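Local coordinates for type II secretion system protein C (Vibrio cholerae, PDB 2I6V) that takes part in type II secretion, probably being required to export cholera toxin across the outer membrane, here represented by its periplasmic PDZ domain, at residues Asn47-Thr52 with Asn58-Ser63. Sequence-based numbering, arbitrary orientation.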
ATOM      1  N   ASN A  47       3.805  -4.687  -4.835  1.00 13.76           N
ATOM      2  CA  ASN A  47       4.428  -5.747  -5.634  1.00 16.30           C
ATOM      3  C   ASN A  47       5.743  -5.321  -6.302  1.00 15.65           C
ATOM      4  O   ASN A  47       6.069  -5.775  -7.408  1.00 15.92           O
ATOM      5  CB  ASN A  47       3.455  -6.269  -6.694  1.00 17.79           C
ATOM      6  CG  ASN A  47       2.269  -6.985  -6.092  1.00 23.41           C
ATOM      7  OD1 ASN A  47       2.172  -7.142  -4.874  1.00 24.47           O
ATOM      8  ND2 ASN A  47       1.354  -7.430  -6.947  1.00 23.90           N
ATOM      9  N   GLY A  48       6.493  -4.443  -5.640  1.00 12.48           N
ATOM     10  CA  GLY A  48       7.796  -4.008  -6.145  1.00 14.02           C
ATOM     11  C   GLY A  48       7.714  -2.900  -7.181  1.00 13.58           C
ATOM     12  O   GLY A  48       8.731  -2.417  -7.679  1.00 17.39           O
ATOM     13  N   LEU A  49       6.493  -2.492  -7.499  1.00 10.70           N
ATOM     14  CA  LEU A  49       6.251  -1.466  -8.489  1.00 11.56           C
ATOM     15  C   LEU A  49       5.955  -0.143  -7.780  1.00 13.90           C
ATOM     16  O   LEU A  49       5.372  -0.115  -6.695  1.00 13.78           O
ATOM     17  CB  LEU A  49       5.078  -1.861  -9.382  1.00 11.67           C
ATOM     18  CG  LEU A  49       5.302  -3.109 -10.254  1.00 13.49           C
ATOM     19  CD1 LEU A  49       3.984  -3.759 -10.628  1.00 15.48           C
ATOM     20  CD2 LEU A  49       6.114  -2.750 -11.493  1.00 15.06           C
ATOM     21  N   ASP A  50       6.348   0.953  -8.416  1.00 13.83           N
ATOM     22  CA  ASP A  50       6.275   2.272  -7.788  1.00 14.10           C
ATOM     23  C   ASP A  50       4.821   2.750  -7.694  1.00 13.01           C
ATOM     24  O   ASP A  50       4.157   2.918  -8.707  1.00 13.42           O
ATOM     25  CB  ASP A  50       7.141   3.232  -8.613  1.00 13.20           C
ATOM     26  CG  ASP A  50       7.337   4.592  -7.957  1.00 16.16           C
ATOM     27  OD1 ASP A  50       6.503   5.019  -7.123  1.00 14.90           O
ATOM     28  OD2 ASP A  50       8.343   5.240  -8.319  1.00 16.48           O
ATOM     29  N   LEU A  51       4.329   2.970  -6.469  1.00 12.28           N
ATOM     30  CA  LEU A  51       2.944   3.410  -6.254  1.00 12.72           C
ATOM     31  C   LEU A  51       2.639   4.751  -6.914  1.00 10.87           C
ATOM     32  O   LEU A  51       1.465   5.085  -7.153  1.00 14.35           O
ATOM     33  CB  LEU A  51       2.632   3.528  -4.751  1.00 14.02           C
ATOM     34  CG  LEU A  51       2.101   2.284  -4.026  1.00 14.77           C
ATOM     35  CD1 LEU A  51       2.164   2.461  -2.506  1.00 14.49           C
ATOM     36  CD2 LEU A  51       0.682   1.933  -4.458  1.00 15.48           C
ATOM     37  N   THR A  52       3.690   5.518  -7.190  1.00 11.78           N
ATOM     38  CA  THR A  52       3.534   6.878  -7.720  1.00 12.96           C
ATOM     39  C   THR A  52       3.489   6.914  -9.246  1.00 13.23           C
ATOM     40  O   THR A  52       3.446   7.992  -9.843  1.00 12.54           O
ATOM     41  CB  THR A  52       4.643   7.827  -7.221  1.00 13.05           C
ATOM     42  OG1 THR A  52       5.893   7.490  -7.842  1.00 12.97           O
ATOM     43  CG2 THR A  52       4.770   7.744  -5.689  1.00 15.58           C
ATOM     44  N   ASN A  58      -2.670   1.523 -12.538  1.00 10.37           N
ATOM     45  CA  ASN A  58      -3.881   1.152 -13.262  1.00 10.57           C
ATOM     46  C   ASN A  58      -3.798  -0.256 -13.855  1.00 12.83           C
ATOM     47  O   ASN A  58      -4.711  -1.070 -13.707  1.00 13.83           O
ATOM     48  CB  ASN A  58      -4.178   2.161 -14.363  1.00 12.23           C
ATOM     49  CG  ASN A  58      -5.491   1.883 -15.048  1.00 16.61           C
ATOM     50  OD1 ASN A  58      -6.539   1.809 -14.399  1.00 23.16           O
ATOM     51  ND2 ASN A  58      -5.447   1.712 -16.362  1.00 20.31           N
ATOM     52  N   THR A  59      -2.676  -0.550 -14.499  1.00 11.15           N
ATOM     53  CA  THR A  59      -2.506  -1.848 -15.129  1.00 12.29           C
ATOM     54  C   THR A  59      -2.509  -2.951 -14.075  1.00 12.98           C
ATOM     55  O   THR A  59      -3.163  -3.983 -14.250  1.00 12.96           O
ATOM     56  CB  THR A  59      -1.225  -1.884 -15.949  1.00 13.28           C
ATOM     57  OG1 THR A  59      -1.371  -1.003 -17.064  1.00 14.23           O
ATOM     58  CG2 THR A  59      -0.950  -3.289 -16.462  1.00 12.75           C
ATOM     59  N   LEU A  60      -1.790  -2.727 -12.981  1.00 11.61           N
ATOM     60  CA  LEU A  60      -1.750  -3.714 -11.898  1.00 13.65           C
ATOM     61  C   LEU A  60      -3.158  -3.968 -11.349  1.00 14.98           C
ATOM     62  O   LEU A  60      -3.574  -5.119 -11.165  1.00 16.21           O
ATOM     63  CB  LEU A  60      -0.805  -3.264 -10.783  1.00 14.31           C
ATOM     64  CG  LEU A  60      -0.526  -4.247  -9.646  1.00 14.74           C
ATOM     65  CD1 LEU A  60       0.132  -5.526 -10.171  1.00 17.88           C
ATOM     66  CD2 LEU A  60       0.357  -3.580  -8.606  1.00 17.13           C
ATOM     67  N   PHE A  61      -3.910  -2.894 -11.125  1.00 13.76           N
ATOM     68  CA  PHE A  61      -5.269  -3.037 -10.580  1.00 17.15           C
ATOM     69  C   PHE A  61      -6.236  -3.779 -11.503  1.00 18.30           C
ATOM     70  O   PHE A  61      -7.140  -4.480 -11.028  1.00 20.53           O
ATOM     71  CB  PHE A  61      -5.835  -1.673 -10.187  1.00 16.42           C
ATOM     72  CG  PHE A  61      -5.067  -1.000  -9.090  1.00 16.39           C
ATOM     73  CD1 PHE A  61      -4.583  -1.726  -8.024  1.00 18.56           C
ATOM     74  CD2 PHE A  61      -4.825   0.361  -9.127  1.00 17.72           C
ATOM     75  CE1 PHE A  61      -3.872  -1.110  -7.010  1.00 21.51           C
ATOM     76  CE2 PHE A  61      -4.121   0.983  -8.116  1.00 18.20           C
ATOM     77  CZ  PHE A  61      -3.643   0.243  -7.054  1.00 17.88           C
ATOM     78  N   GLN A  62      -6.047  -3.642 -12.813  1.00 17.45           N
ATOM     79  CA  GLN A  62      -6.868  -4.374 -13.779  1.00 21.32           C
ATOM     80  C   GLN A  62      -6.682  -5.886 -13.653  1.00 21.95           C
ATOM     81  O   GLN A  62      -7.524  -6.658 -14.109  1.00 23.88           O
ATOM     82  CB  GLN A  62      -6.549  -3.936 -15.209  1.00 22.22           C
ATOM     83  CG  GLN A  62      -7.010  -2.531 -15.549  1.00 24.55           C
ATOM     84  CD  GLN A  62      -6.668  -2.142 -16.977  1.00 28.04           C
ATOM     85  OE1 GLN A  62      -7.086  -1.087 -17.461  1.00 36.56           O
ATOM     86  NE2 GLN A  62      -5.898  -2.991 -17.659  1.00 28.36           N
ATOM     87  N   SER A  63      -5.579  -6.304 -13.036  1.00 21.07           N
ATOM     88  CA  SER A  63      -5.250  -7.722 -12.922  1.00 23.38           C
ATOM     89  C   SER A  63      -5.570  -8.269 -11.537  1.00 24.99           C
ATOM     90  O   SER A  63      -5.350  -9.448 -11.257  1.00 23.43           O
ATOM     91  CB  SER A  63      -3.758  -7.939 -13.198  1.00 24.25           C
ATOM     92  OG  SER A  63      -2.983  -7.662 -12.035  1.00 23.34           O
TER
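Leu60 meets both Asn47 and Leu49 by splitting its two methyls between them. Leu60 CD2 lies 4.2 Å from Leu49 CD1, an apolar touch, while Leu60 CD1 lies 3.9 Å from Asn47 ND2, a van der Waals approach of a methyl to the amide nitrogen. Each pair meets at a slant, and no hydrogen bond crosses between 47-52 and 58-63. The CB of Leu60 points toward 47-52, and CG anti to the backbone N (chi1 -173°) extends the chain that way, bringing the methyls to Leu49 and Asn47. Asn47 OD1 accepts a hydrogen bond from Ser71 N, which limits the turning of the amide. Leu49 leans on Val56 and Met57 of helix 54-62, and Leu60 on Leu46. Helix 54-62 thus packs beside the hairpin of strands 42-46 and 49-50 in this PDZ domain. Within 58-63, Leu60 O accepts from Ser63 N (3.0 Å) and Ser63 OG (2.8 Å), the hydroxyl lying in the carbonyl plane on a lone pair. Before the helix, Asp50 OD1 takes Thr52 N at 2.9 Å in an Asx turn. With 138 Å² buried in total and no crossing hydrogen bond, the surface contact rests mainly on dispersion.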